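Local coordinates for type III restriction-modification enzyme EcoP15I Mod subunit (Escherichia coli, PDB 4ZCF), which methylates one adenine in the DNA sequence 5'-CAGCAG-3' using S-adenosyl-L-methionine, and joins the Res subunit to form a type III restriction enzyme, at residues A[109-114]-A[550-555]; A[74-79]-A[510-515]; A[575-580]-A[605-610]; A[115-120]-A[434-439]; A[105-110]-A[182-187]. All coordinates share one frame; numbering follows the deposited sequence.

Contact 1 of 5, residues A[109-114]-A[550-555]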
# COMPACT_ATOMS: atom_id res chain seq x y z
N MET A 109 -15.26 14.58 -3.94
CA MET A 109 -15.36 13.93 -2.62
C MET A 109 -14.23 14.29 -1.66
O MET A 109 -14.42 14.20 -0.45
CB MET A 109 -15.46 12.41 -2.76
CG MET A 109 -16.65 11.97 -3.60
SD MET A 109 -16.80 10.18 -3.83
CE MET A 109 -16.92 9.62 -2.10
N VAL A 110 -13.08 14.70 -2.20
CA VAL A 110 -11.85 15.04 -1.49
C VAL A 110 -12.02 15.93 -0.26
O VAL A 110 -11.52 15.57 0.82
CB VAL A 110 -10.73 15.48 -2.45
CG1 VAL A 110 -9.49 15.94 -1.70
CG2 VAL A 110 -10.37 14.35 -3.41
N ASN A 111 -12.75 17.05 -0.39
CA ASN A 111 -12.96 17.96 0.75
C ASN A 111 -13.77 17.35 1.85
O ASN A 111 -13.58 17.73 3.00
CB ASN A 111 -13.59 19.27 0.32
CG ASN A 111 -12.76 20.08 -0.64
OD1 ASN A 111 -11.66 19.70 -1.06
ND2 ASN A 111 -13.29 21.23 -1.02
N ALA A 112 -14.69 16.41 1.52
CA ALA A 112 -15.56 15.81 2.54
C ALA A 112 -15.19 14.39 2.97
O ALA A 112 -15.37 14.05 4.14
CB ALA A 112 -17.03 15.88 2.08
N TYR A 113 -14.66 13.58 2.02
CA TYR A 113 -14.34 12.15 2.15
C TYR A 113 -12.90 11.75 2.31
O TYR A 113 -12.63 10.56 2.47
CB TYR A 113 -15.05 11.33 1.05
CG TYR A 113 -16.55 11.41 1.20
CD1 TYR A 113 -17.23 10.53 2.03
CD2 TYR A 113 -17.28 12.44 0.60
CE1 TYR A 113 -18.61 10.63 2.21
CE2 TYR A 113 -18.65 12.57 0.81
CZ TYR A 113 -19.31 11.65 1.59
OH TYR A 113 -20.67 11.75 1.74
N ALA A 114 -11.96 12.64 2.17
CA ALA A 114 -10.63 12.35 2.62
C ALA A 114 -10.63 12.44 4.11
O ALA A 114 -11.28 13.29 4.64
CB ALA A 114 -9.68 13.36 2.03
N CYS A 550 -22.23 22.82 -0.01
CA CYS A 550 -22.20 22.00 1.21
C CYS A 550 -21.10 20.92 1.16
O CYS A 550 -20.49 20.63 2.18
CB CYS A 550 -23.57 21.39 1.48
SG CYS A 550 -24.76 22.51 2.26
N LEU A 551 -20.86 20.32 -0.03
CA LEU A 551 -19.87 19.26 -0.25
C LEU A 551 -18.47 19.87 -0.25
O LEU A 551 -17.62 19.45 0.55
CB LEU A 551 -20.16 18.50 -1.57
CG LEU A 551 -19.31 17.24 -1.90
CD1 LEU A 551 -19.36 16.19 -0.80
CD2 LEU A 551 -19.64 16.70 -3.28
N TYR A 552 -18.28 20.92 -1.08
CA TYR A 552 -17.06 21.71 -1.17
C TYR A 552 -16.61 22.18 0.22
O TYR A 552 -15.43 22.11 0.53
CB TYR A 552 -17.26 22.91 -2.13
CG TYR A 552 -16.06 23.83 -2.17
CD1 TYR A 552 -14.98 23.56 -3.00
CD2 TYR A 552 -15.96 24.92 -1.31
CE1 TYR A 552 -13.83 24.36 -2.98
CE2 TYR A 552 -14.82 25.72 -1.27
CZ TYR A 552 -13.77 25.45 -2.13
OH TYR A 552 -12.66 26.25 -2.14
N ASP A 553 -17.56 22.61 1.06
CA ASP A 553 -17.34 23.09 2.43
C ASP A 553 -16.95 21.99 3.42
O ASP A 553 -16.66 22.31 4.57
CB ASP A 553 -18.53 23.94 2.94
CG ASP A 553 -18.56 25.38 2.43
OD1 ASP A 553 -17.50 26.03 2.44
OD2 ASP A 553 -19.65 25.86 2.08
N GLY A 554 -16.96 20.73 2.97
CA GLY A 554 -16.53 19.59 3.77
C GLY A 554 -17.59 18.73 4.42
O GLY A 554 -17.25 17.84 5.21
N SER A 555 -18.87 18.97 4.11
CA SER A 555 -19.97 18.20 4.70
C SER A 555 -20.28 16.95 3.85
O SER A 555 -20.40 17.06 2.63
CB SER A 555 -21.23 19.05 4.89
OG SER A 555 -20.95 20.43 5.09

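Contact 2 of 5, residues A[74-79]-A[510-515]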
# COMPACT_ATOMS: atom_id res chain seq x y z
N PRO A 74 -12.00 20.12 -10.76
CA PRO A 74 -13.35 19.82 -11.28
C PRO A 74 -13.91 20.95 -12.13
O PRO A 74 -13.73 22.13 -11.81
CB PRO A 74 -14.19 19.56 -10.02
CG PRO A 74 -13.20 19.28 -8.95
CD PRO A 74 -11.99 20.09 -9.29
N LYS A 75 -14.51 20.57 -13.28
CA LYS A 75 -15.13 21.37 -14.34
C LYS A 75 -16.68 21.32 -14.19
O LYS A 75 -17.40 21.80 -15.06
CB LYS A 75 -14.79 20.68 -15.69
CG LYS A 75 -13.76 21.35 -16.59
CD LYS A 75 -13.65 20.54 -17.88
CE LYS A 75 -12.78 21.19 -18.94
NZ LYS A 75 -12.57 20.29 -20.12
N THR A 76 -17.18 20.64 -13.13
CA THR A 76 -18.60 20.39 -12.93
C THR A 76 -19.10 20.78 -11.54
O THR A 76 -18.33 21.20 -10.67
CB THR A 76 -18.88 18.87 -13.15
OG1 THR A 76 -18.02 18.09 -12.31
CG2 THR A 76 -18.74 18.42 -14.59
N LEU A 77 -20.41 20.62 -11.34
CA LEU A 77 -21.10 20.79 -10.07
C LEU A 77 -21.84 19.46 -9.79
O LEU A 77 -21.96 18.60 -10.67
CB LEU A 77 -22.10 21.96 -10.11
CG LEU A 77 -21.65 23.35 -10.59
CD1 LEU A 77 -22.78 24.35 -10.43
CD2 LEU A 77 -20.43 23.87 -9.81
N LEU A 78 -22.39 19.33 -8.59
CA LEU A 78 -23.15 18.17 -8.16
C LEU A 78 -24.56 18.59 -7.73
O LEU A 78 -24.75 19.66 -7.15
CB LEU A 78 -22.44 17.42 -7.01
CG LEU A 78 -22.93 15.98 -6.76
CD1 LEU A 78 -22.29 15.02 -7.73
CD2 LEU A 78 -22.71 15.57 -5.34
N ALA A 79 -25.54 17.75 -8.03
CA ALA A 79 -26.93 17.95 -7.66
C ALA A 79 -27.55 16.61 -7.39
O ALA A 79 -27.05 15.59 -7.88
CB ALA A 79 -27.68 18.67 -8.75
N TYR A 510 -27.20 11.19 -6.73
CA TYR A 510 -26.49 12.42 -7.01
C TYR A 510 -25.94 12.29 -8.40
O TYR A 510 -25.72 11.17 -8.86
CB TYR A 510 -25.35 12.64 -6.00
CG TYR A 510 -25.85 13.18 -4.69
CD1 TYR A 510 -26.00 14.55 -4.50
CD2 TYR A 510 -26.26 12.33 -3.68
CE1 TYR A 510 -26.49 15.06 -3.30
CE2 TYR A 510 -26.77 12.83 -2.48
CZ TYR A 510 -26.91 14.19 -2.31
OH TYR A 510 -27.38 14.68 -1.11
N GLN A 511 -25.78 13.42 -9.09
CA GLN A 511 -25.28 13.46 -10.47
C GLN A 511 -24.43 14.70 -10.76
O GLN A 511 -24.62 15.74 -10.14
CB GLN A 511 -26.44 13.37 -11.47
CG GLN A 511 -27.53 14.43 -11.27
CD GLN A 511 -28.77 14.03 -12.01
OE1 GLN A 511 -28.84 14.11 -13.24
NE2 GLN A 511 -29.74 13.52 -11.27
N LEU A 512 -23.50 14.57 -11.71
CA LEU A 512 -22.68 15.70 -12.13
C LEU A 512 -23.52 16.64 -12.99
O LEU A 512 -24.31 16.18 -13.84
CB LEU A 512 -21.44 15.24 -12.92
CG LEU A 512 -20.32 14.55 -12.18
CD1 LEU A 512 -19.26 14.13 -13.15
CD2 LEU A 512 -19.74 15.43 -11.07
N MET A 513 -23.34 17.97 -12.79
CA MET A 513 -24.08 19.01 -13.55
C MET A 513 -23.11 19.92 -14.26
O MET A 513 -22.04 20.20 -13.69
CB MET A 513 -24.95 19.89 -12.62
CG MET A 513 -25.98 19.12 -11.84
SD MET A 513 -27.31 18.40 -12.83
CE MET A 513 -28.38 19.81 -13.02
N PRO A 514 -23.49 20.48 -15.45
CA PRO A 514 -22.61 21.46 -16.14
C PRO A 514 -22.42 22.69 -15.26
O PRO A 514 -23.37 23.04 -14.56
CB PRO A 514 -23.36 21.79 -17.43
CG PRO A 514 -24.76 21.35 -17.22
CD PRO A 514 -24.72 20.22 -16.24
N ASP A 515 -21.20 23.28 -15.21
CA ASP A 515 -20.94 24.45 -14.35
C ASP A 515 -21.49 25.75 -14.95
O ASP A 515 -20.73 26.52 -15.55
CB ASP A 515 -19.43 24.57 -14.01
CG ASP A 515 -19.02 25.71 -13.08
OD1 ASP A 515 -19.91 26.49 -12.64
OD2 ASP A 515 -17.81 25.84 -12.80

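Contact 3 of 5, residues A[575-580]-A[605-610]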
# COMPACT_ATOMS: atom_id res chain seq x y z
N ASP A 575 -23.97 21.40 9.02
CA ASP A 575 -22.71 21.17 9.72
C ASP A 575 -22.06 22.49 10.17
O ASP A 575 -20.96 22.84 9.71
CB ASP A 575 -21.75 20.28 8.88
CG ASP A 575 -20.61 19.58 9.63
OD1 ASP A 575 -20.72 19.43 10.87
OD2 ASP A 575 -19.64 19.14 8.96
N GLY A 576 -22.77 23.23 11.03
CA GLY A 576 -22.32 24.50 11.59
C GLY A 576 -22.27 25.70 10.65
O GLY A 576 -22.09 26.82 11.12
N ARG A 577 -22.41 25.49 9.32
CA ARG A 577 -22.39 26.60 8.38
C ARG A 577 -23.78 27.00 7.87
O ARG A 577 -24.60 26.12 7.58
CB ARG A 577 -21.32 26.46 7.26
CG ARG A 577 -20.97 25.04 6.82
CD ARG A 577 -19.49 24.72 6.99
NE ARG A 577 -19.20 23.35 6.53
CZ ARG A 577 -18.74 22.36 7.30
NH1 ARG A 577 -18.50 22.57 8.60
NH2 ARG A 577 -18.50 21.16 6.79
N LEU A 578 -24.06 28.32 7.81
CA LEU A 578 -25.35 28.87 7.36
C LEU A 578 -25.26 29.51 5.98
O LEU A 578 -24.44 30.39 5.75
CB LEU A 578 -25.92 29.85 8.40
CG LEU A 578 -27.23 30.56 8.05
CD1 LEU A 578 -28.45 29.69 8.39
CD2 LEU A 578 -27.33 31.89 8.77
N TYR A 579 -26.14 29.08 5.06
CA TYR A 579 -26.16 29.56 3.68
C TYR A 579 -27.25 30.57 3.37
O TYR A 579 -28.43 30.33 3.62
CB TYR A 579 -26.21 28.37 2.70
CG TYR A 579 -25.03 27.44 2.86
CD1 TYR A 579 -25.01 26.48 3.88
CD2 TYR A 579 -23.91 27.55 2.04
CE1 TYR A 579 -23.91 25.64 4.06
CE2 TYR A 579 -22.81 26.72 2.22
CZ TYR A 579 -22.81 25.77 3.23
OH TYR A 579 -21.72 24.96 3.40
N LEU A 580 -26.86 31.71 2.80
CA LEU A 580 -27.81 32.74 2.38
C LEU A 580 -27.61 32.96 0.88
O LEU A 580 -26.74 33.74 0.48
CB LEU A 580 -27.68 34.06 3.18
CG LEU A 580 -27.48 34.00 4.68
CD1 LEU A 580 -27.17 35.37 5.23
CD2 LEU A 580 -28.66 33.40 5.39
N PRO A 605 -24.68 28.12 14.67
CA PRO A 605 -23.73 28.21 13.54
C PRO A 605 -22.46 28.98 13.90
O PRO A 605 -22.47 29.82 14.79
CB PRO A 605 -24.53 28.90 12.43
CG PRO A 605 -25.58 29.66 13.12
CD PRO A 605 -25.76 29.12 14.52
N ASN A 606 -21.36 28.68 13.22
CA ASN A 606 -20.05 29.27 13.47
C ASN A 606 -19.46 29.86 12.21
O ASN A 606 -18.38 30.47 12.23
CB ASN A 606 -19.11 28.21 14.06
CG ASN A 606 -19.19 26.87 13.37
OD1 ASN A 606 -18.58 26.66 12.31
ND2 ASN A 606 -19.97 25.96 13.92
N LYS A 607 -20.17 29.69 11.10
CA LYS A 607 -19.75 30.14 9.78
C LYS A 607 -21.01 30.55 9.01
O LYS A 607 -22.03 29.84 9.08
CB LYS A 607 -19.01 28.98 9.08
CG LYS A 607 -18.13 29.36 7.90
CD LYS A 607 -17.63 28.10 7.20
CE LYS A 607 -17.58 28.23 5.70
NZ LYS A 607 -17.59 26.92 5.02
N VAL A 608 -20.97 31.71 8.32
CA VAL A 608 -22.09 32.23 7.51
C VAL A 608 -21.58 32.42 6.08
O VAL A 608 -20.62 33.17 5.86
CB VAL A 608 -22.78 33.51 8.08
CG1 VAL A 608 -24.02 33.88 7.27
CG2 VAL A 608 -23.15 33.33 9.55
N VAL A 609 -22.17 31.69 5.12
CA VAL A 609 -21.81 31.73 3.69
C VAL A 609 -22.97 32.35 2.88
O VAL A 609 -24.10 31.88 2.97
CB VAL A 609 -21.41 30.32 3.14
CG1 VAL A 609 -20.73 30.41 1.77
CG2 VAL A 609 -20.54 29.55 4.12
N PHE A 610 -22.71 33.40 2.12
CA PHE A 610 -23.76 34.05 1.33
C PHE A 610 -23.36 34.21 -0.14
O PHE A 610 -22.18 34.37 -0.45
CB PHE A 610 -24.20 35.39 1.96
CG PHE A 610 -23.16 36.48 1.91
CD1 PHE A 610 -22.21 36.61 2.92
CD2 PHE A 610 -23.09 37.36 0.83
CE1 PHE A 610 -21.20 37.57 2.83
CE2 PHE A 610 -22.10 38.34 0.76
CZ PHE A 610 -21.16 38.43 1.76

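Contact 4 of 5, residues A[115-120]-A[434-439]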
# COMPACT_ATOMS: atom_id res chain seq x y z
N GLU A 115 -9.86 11.62 4.81
CA GLU A 115 -9.68 10.22 4.58
C GLU A 115 -10.71 9.52 5.43
O GLU A 115 -10.52 9.37 6.60
CB GLU A 115 -8.30 9.83 5.12
CG GLU A 115 -7.25 10.94 5.13
CD GLU A 115 -6.03 10.68 6.00
OE1 GLU A 115 -6.16 10.57 7.21
OE2 GLU A 115 -4.91 10.63 5.47
N LYS A 116 -11.79 9.07 4.82
CA LYS A 116 -12.93 8.57 5.58
C LYS A 116 -13.44 7.21 5.17
O LYS A 116 -14.25 6.65 5.92
CB LYS A 116 -14.10 9.58 5.54
CG LYS A 116 -13.74 10.95 6.03
CD LYS A 116 -14.66 11.45 7.11
CE LYS A 116 -14.15 12.76 7.68
NZ LYS A 116 -13.93 13.78 6.59
N VAL A 117 -13.01 6.71 3.99
CA VAL A 117 -13.37 5.40 3.40
C VAL A 117 -12.56 4.28 4.05
O VAL A 117 -11.34 4.37 4.11
CB VAL A 117 -13.20 5.43 1.85
CG1 VAL A 117 -13.74 4.16 1.20
CG2 VAL A 117 -13.89 6.65 1.24
N LYS A 118 -13.24 3.22 4.56
CA LYS A 118 -12.56 2.08 5.20
C LYS A 118 -12.13 1.06 4.15
O LYS A 118 -11.13 0.36 4.35
CB LYS A 118 -13.47 1.38 6.22
CG LYS A 118 -12.71 0.73 7.38
CD LYS A 118 -13.67 0.01 8.33
CE LYS A 118 -13.05 -0.53 9.61
NZ LYS A 118 -11.83 -1.36 9.39
N MET A 119 -12.91 0.92 3.06
CA MET A 119 -12.62 -0.05 2.02
C MET A 119 -13.04 0.43 0.67
O MET A 119 -14.11 1.01 0.52
CB MET A 119 -13.32 -1.39 2.33
CG MET A 119 -12.81 -2.56 1.51
SD MET A 119 -13.96 -3.97 1.55
CE MET A 119 -13.80 -4.56 -0.06
N ILE A 120 -12.23 0.11 -0.34
CA ILE A 120 -12.51 0.34 -1.74
C ILE A 120 -12.45 -1.00 -2.42
O ILE A 120 -11.45 -1.71 -2.28
CB ILE A 120 -11.54 1.35 -2.40
CG1 ILE A 120 -11.62 2.77 -1.72
CG2 ILE A 120 -11.74 1.42 -3.94
CD1 ILE A 120 -10.66 3.83 -2.30
N GLU A 434 -18.77 -2.11 10.45
CA GLU A 434 -18.89 -0.65 10.31
C GLU A 434 -17.93 -0.14 9.20
O GLU A 434 -16.87 -0.72 9.01
CB GLU A 434 -18.55 -0.00 11.69
CG GLU A 434 -17.77 1.32 11.69
CD GLU A 434 -16.27 1.32 11.48
OE1 GLU A 434 -15.63 0.25 11.66
OE2 GLU A 434 -15.72 2.39 11.12
N GLY A 435 -18.29 0.97 8.55
CA GLY A 435 -17.43 1.60 7.56
C GLY A 435 -18.01 1.89 6.21
O GLY A 435 -18.98 1.25 5.79
N ILE A 436 -17.40 2.85 5.52
CA ILE A 436 -17.78 3.29 4.18
C ILE A 436 -17.13 2.33 3.18
O ILE A 436 -15.93 2.07 3.28
CB ILE A 436 -17.36 4.78 3.98
CG1 ILE A 436 -18.27 5.74 4.79
CG2 ILE A 436 -17.26 5.18 2.50
CD1 ILE A 436 -17.76 7.22 4.93
N VAL A 437 -17.94 1.77 2.24
CA VAL A 437 -17.44 0.88 1.19
C VAL A 437 -17.63 1.61 -0.13
O VAL A 437 -18.76 2.00 -0.44
CB VAL A 437 -18.08 -0.54 1.20
CG1 VAL A 437 -17.67 -1.34 -0.03
CG2 VAL A 437 -17.71 -1.30 2.46
N LEU A 438 -16.53 1.85 -0.87
CA LEU A 438 -16.61 2.60 -2.12
C LEU A 438 -16.30 1.80 -3.39
O LEU A 438 -15.26 1.15 -3.47
CB LEU A 438 -15.77 3.91 -2.03
CG LEU A 438 -15.59 4.73 -3.32
CD1 LEU A 438 -16.79 5.59 -3.62
CD2 LEU A 438 -14.34 5.56 -3.29
N ASP A 439 -17.19 1.87 -4.38
CA ASP A 439 -16.98 1.23 -5.69
C ASP A 439 -17.16 2.30 -6.74
O ASP A 439 -18.26 2.79 -6.89
CB ASP A 439 -17.94 0.03 -5.94
CG ASP A 439 -17.55 -0.89 -7.09
OD1 ASP A 439 -16.94 -0.41 -8.08
OD2 ASP A 439 -17.79 -2.09 -6.98
O HOH W 1 -15.46 4.61 7.11

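Contact 5 of 5, residues A[105-110]-A[182-187]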
# COMPACT_ATOMS: atom_id res chain seq x y z
N VAL A 105 -16.10 12.68 -10.19
CA VAL A 105 -16.85 12.40 -8.96
C VAL A 105 -15.94 12.26 -7.73
O VAL A 105 -16.27 12.80 -6.68
CB VAL A 105 -17.86 11.24 -9.13
CG1 VAL A 105 -18.47 10.87 -7.79
CG2 VAL A 105 -18.94 11.58 -10.15
N LEU A 106 -14.80 11.57 -7.85
CA LEU A 106 -13.83 11.38 -6.75
C LEU A 106 -13.19 12.71 -6.35
O LEU A 106 -13.03 12.96 -5.17
CB LEU A 106 -12.74 10.36 -7.12
CG LEU A 106 -13.12 8.89 -7.22
CD1 LEU A 106 -12.02 8.10 -7.87
CD2 LEU A 106 -13.47 8.33 -5.87
N LYS A 107 -12.86 13.58 -7.34
CA LYS A 107 -12.33 14.93 -7.09
C LYS A 107 -13.28 15.79 -6.24
O LYS A 107 -12.80 16.56 -5.40
CB LYS A 107 -11.97 15.66 -8.38
CG LYS A 107 -10.72 15.12 -9.06
CD LYS A 107 -10.52 15.82 -10.38
CE LYS A 107 -9.28 15.37 -11.09
NZ LYS A 107 -9.15 16.05 -12.41
N HIS A 108 -14.62 15.65 -6.42
CA HIS A 108 -15.61 16.39 -5.61
C HIS A 108 -15.68 15.85 -4.15
O HIS A 108 -16.14 16.56 -3.24
CB HIS A 108 -17.02 16.33 -6.24
CG HIS A 108 -17.23 17.21 -7.44
ND1 HIS A 108 -17.54 18.54 -7.30
CD2 HIS A 108 -17.25 16.90 -8.75
CE1 HIS A 108 -17.67 19.01 -8.53
NE2 HIS A 108 -17.50 18.06 -9.43
N MET A 109 -15.26 14.58 -3.94
CA MET A 109 -15.36 13.93 -2.62
C MET A 109 -14.23 14.29 -1.66
O MET A 109 -14.42 14.20 -0.45
CB MET A 109 -15.46 12.41 -2.76
CG MET A 109 -16.65 11.97 -3.60
SD MET A 109 -16.80 10.18 -3.83
CE MET A 109 -16.92 9.62 -2.10
N VAL A 110 -13.08 14.70 -2.20
CA VAL A 110 -11.85 15.04 -1.49
C VAL A 110 -12.02 15.93 -0.26
O VAL A 110 -11.52 15.57 0.82
CB VAL A 110 -10.73 15.48 -2.45
CG1 VAL A 110 -9.49 15.94 -1.70
CG2 VAL A 110 -10.37 14.35 -3.41
N LEU A 182 -6.86 5.85 -9.22
CA LEU A 182 -6.19 5.24 -8.08
C LEU A 182 -5.49 6.29 -7.24
O LEU A 182 -5.46 6.18 -6.02
CB LEU A 182 -5.15 4.23 -8.57
CG LEU A 182 -5.66 2.94 -9.26
CD1 LEU A 182 -4.52 2.02 -9.51
CD2 LEU A 182 -6.74 2.20 -8.41
N TYR A 183 -4.94 7.34 -7.91
CA TYR A 183 -4.27 8.45 -7.25
C TYR A 183 -5.24 9.21 -6.35
O TYR A 183 -4.94 9.41 -5.18
CB TYR A 183 -3.56 9.37 -8.27
CG TYR A 183 -2.74 10.46 -7.63
CD1 TYR A 183 -1.42 10.25 -7.25
CD2 TYR A 183 -3.31 11.70 -7.32
CE1 TYR A 183 -0.67 11.24 -6.62
CE2 TYR A 183 -2.58 12.70 -6.68
CZ TYR A 183 -1.25 12.48 -6.36
OH TYR A 183 -0.53 13.47 -5.74
N ILE A 184 -6.40 9.64 -6.89
CA ILE A 184 -7.43 10.36 -6.11
C ILE A 184 -8.07 9.48 -5.06
O ILE A 184 -8.31 9.97 -3.97
CB ILE A 184 -8.52 11.09 -7.00
CG1 ILE A 184 -7.88 12.07 -8.04
CG2 ILE A 184 -9.59 11.79 -6.13
CD1 ILE A 184 -7.13 13.33 -7.44
N ALA A 185 -8.38 8.21 -5.40
CA ALA A 185 -8.98 7.25 -4.47
C ALA A 185 -8.14 7.11 -3.23
O ALA A 185 -8.72 7.11 -2.14
CB ALA A 185 -9.19 5.90 -5.14
N ARG A 186 -6.77 7.05 -3.36
CA ARG A 186 -5.86 6.91 -2.20
C ARG A 186 -6.12 7.98 -1.11
O ARG A 186 -6.08 7.67 0.09
CB ARG A 186 -4.38 6.93 -2.64
CG ARG A 186 -3.37 6.61 -1.54
CD ARG A 186 -1.98 6.99 -1.98
NE ARG A 186 -0.95 6.65 -1.01
CZ ARG A 186 -0.53 7.46 -0.04
NH1 ARG A 186 -1.09 8.65 0.12
NH2 ARG A 186 0.43 7.08 0.79
N GLU A 187 -6.43 9.20 -1.55
CA GLU A 187 -6.72 10.36 -0.73
C GLU A 187 -7.95 10.16 0.14
O GLU A 187 -7.98 10.67 1.27
CB GLU A 187 -6.92 11.58 -1.63
CG GLU A 187 -5.80 11.82 -2.66
CD GLU A 187 -5.73 13.19 -3.30
OE1 GLU A 187 -6.34 14.14 -2.77
OE2 GLU A 187 -5.00 13.33 -4.32

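Contact 1 of 5, residues A[109-114]-A[550-555]
A Schellman motif ends helix 539-552, and the end of helix 102-113 is packed against it. G554 carries the positive phi (100°) of this motif, and its N bonds back to L551 O while S555 N bonds to C550 O. S555 OG donates to that same C550 O, so this carbonyl is gripped twice. At these backbone angles a CB would be jammed against the carbonyl O of D553; the bare CA of G554 lies 3.6 Å from N111 O, a CA-H...O contact.

The closely packed, mostly buried half centres on A112. Its CB points into the turn, 3.6 Å from S555 O and close to G554 O, and meets L551 CD1 at 3.7 Å. L551 has CG anti to its backbone N (chi1 -174°), which carries CD1 on to the edge of the Y113 ring, near the ring plane, as the two side chains cross at about a right angle. Y113 OH bonds to L557 N, tying the ring to the loop that follows.

N111 and Y552, both partly exposed, form the looser half, beside E143 and R137 of the Restriction endonuclease EcoP15I chain. Their side chains run alongside each other, pointing the same way. N111 ND2 lies over one face of the Y552 ring, 3.5 Å from CD1, and donates to Y552 O at 2.8 Å, in the carbonyl plane and on a lone pair.

Contact 2 of 5, residues A[74-79]-A[510-515]
L78 has CG anti to its backbone N (chi1 -163°), which brings CD2 within 3.5 Å of Y510 CD1, the side chains crossing at about a right angle. M513 bends at both chi2 (-68°) and chi3 (-82°); its CG rests on A79 CB at 3.6 Å while the end of the chain leads away from strand 76-80. T76 OG1, between its backbone N and carbonyl carbon, touches L512 CD2 and is hydrogen-bonded to E104 and H108 of helix 102-113. These side chains sit on an antiparallel pair in the large mixed sheet, where 76-80 is one of two edge strands within this chain. L77 and M513 form a hydrogen-bonded pair: L77 N to M513 O at 2.9 Å, and M513 N to L77 O from above the carbonyl plane. A79 and Q511 repeat this, both bonds nearly along the C=O axes. On the opposite face L78 and L512 are the non-hydrogen-bonded pair between. Helix 539-552 packs T548 against L77 and T544 against A79.

Contact 3 of 5, residues A[575-580]-A[605-610]
Backbone hydrogen bonds set the parallel register of strands 577-580 and 607-611. L578 N donates to K607 O, V609 N to L578 O at 2.7 Å and L580 N to V609 O. Ahead of the strands G576 O accepts N606 N at 2.9 Å; a CB at G576 would collide with N606 ND2.

Apolar contacts occur on both faces. L578 CD2 lies beside V608 CG1, which L580 CD1 also meets at 4.0 Å. On the other face Y579 CD2 meets V609 CB at 3.9 Å.

On the face of Y579 and V609, at the start of the strands, two basic side chains meet: R577 NE is 4.2 Å from K607 NZ, a repulsion probably eased by acids. K607 NZ bridges to D553, which also bonds Y579 OH, and R577 to E134 of the Restriction endonuclease EcoP15I chain and, weakly, to D575.

Helix 587-598 connects the strands in a beta-alpha-beta crossover, strands 569-574 and 639-643 flank them, and helix 618-629 covers L580, V608 and F610.

Contact 4 of 5, residues A[115-120]-A[434-439]
Strand 117-122 turns a corner at K118, and there the successive amides K118 N and M119 N both donate to I436 O, each at 3.2 Å, before regular parallel pairing begins with L438 N to M119 O at 2.9 Å. The first of the two donors sits on a lone pair of that carbonyl, the second nearly along its axis. Upstream, where the strands splay, a water takes over: it donates to K116 O and accepts from I436 N.

V117 has CG1 anti to its backbone N (chi1 -173°), and this methyl lies against L438 CB at 3.8 Å, while CG2 meets I436 CG2, the two side chains crossing at about a right angle. I120 and L438 point the same way, side by side, with CD1 and CD2 at 4.2 Å. The K118 chain passes over G435, its CD 3.4 Å from E434 O; a CB at G435 would run into that same CD. E434 itself forms a salt bridge with R190.

Both strands are central in the mainly parallel, Rossmann-like sheet of the DNA methylase. Strand 117-122 leads directly into residues 123-126, predicted to bind S-adenosyl methionine, whose sequence matches the DPPY motif known from N6-adenine methyltransferases.

Contact 5 of 5, residues A[105-110]-A[182-187]
I184 points toward helix 102-113 and gives the largest share of the buried surface, its CG2 making the closest approaches. This methyl, anti to the backbone N, enters between L106 and V110, which are four residues apart and so one turn apart on the same side of their helix. I184 CG2 meets L106 CB at 3.6 Å and V110 CG2 at 3.8 Å. V110 and I184 cross at about a right angle, methyl to methyl. Along the other flank the aliphatic stem of K107 runs past I184, CG to CG1 at 4.3 Å, on its way to an amino group that bonds to L69 O and L72 O.

L106 keeps CG anti to its carbonyl carbon (chi1 -70°), which sends CD1 on toward A185 N. Its side chain also packs on F440, as does A185, so the loop after strand 434-439 closes that end. At the other end E187 crosses V110 obliquely, with OE1 3.8 Å from V110 CG1; this carboxylate has a long, weak ion pair with R145 of the Restriction endonuclease EcoP15I chain.

The short axes run 26° from parallel and 9.4 Å apart, as suits two neighbouring helices packed on a Rossmann-like sheet. Their touching atoms are almost entirely carbon: shape rather than directed bonds fits these helices together, and K107 NZ is bonded elsewhere.

In the fold
Contacts 3 and 4 are buried, contact 4 about 6 Å from the chain centre and contact 3 about 32 Å, centre to centre; contacts 1, 2 and 5 are partly buried, 2 with exposed residues at its end. Contacts 2 and 4 hold strands of the same large sheet, so backbone bonds dominate in both. Contacts 1 and 5 share helix 102-113: contact 5 sets it against helix 171-188 mainly by apolar packing, contact 1 against the end of helix 539-552 with one side-chain amide hydrogen bond as well. T76 OG1 with H108 NE2 joins 2 and 5. Contact 3, in the C-terminal sheet, couples to contact 1 through a salt bridge from D553 to K607 and a hydrogen bond to Y579.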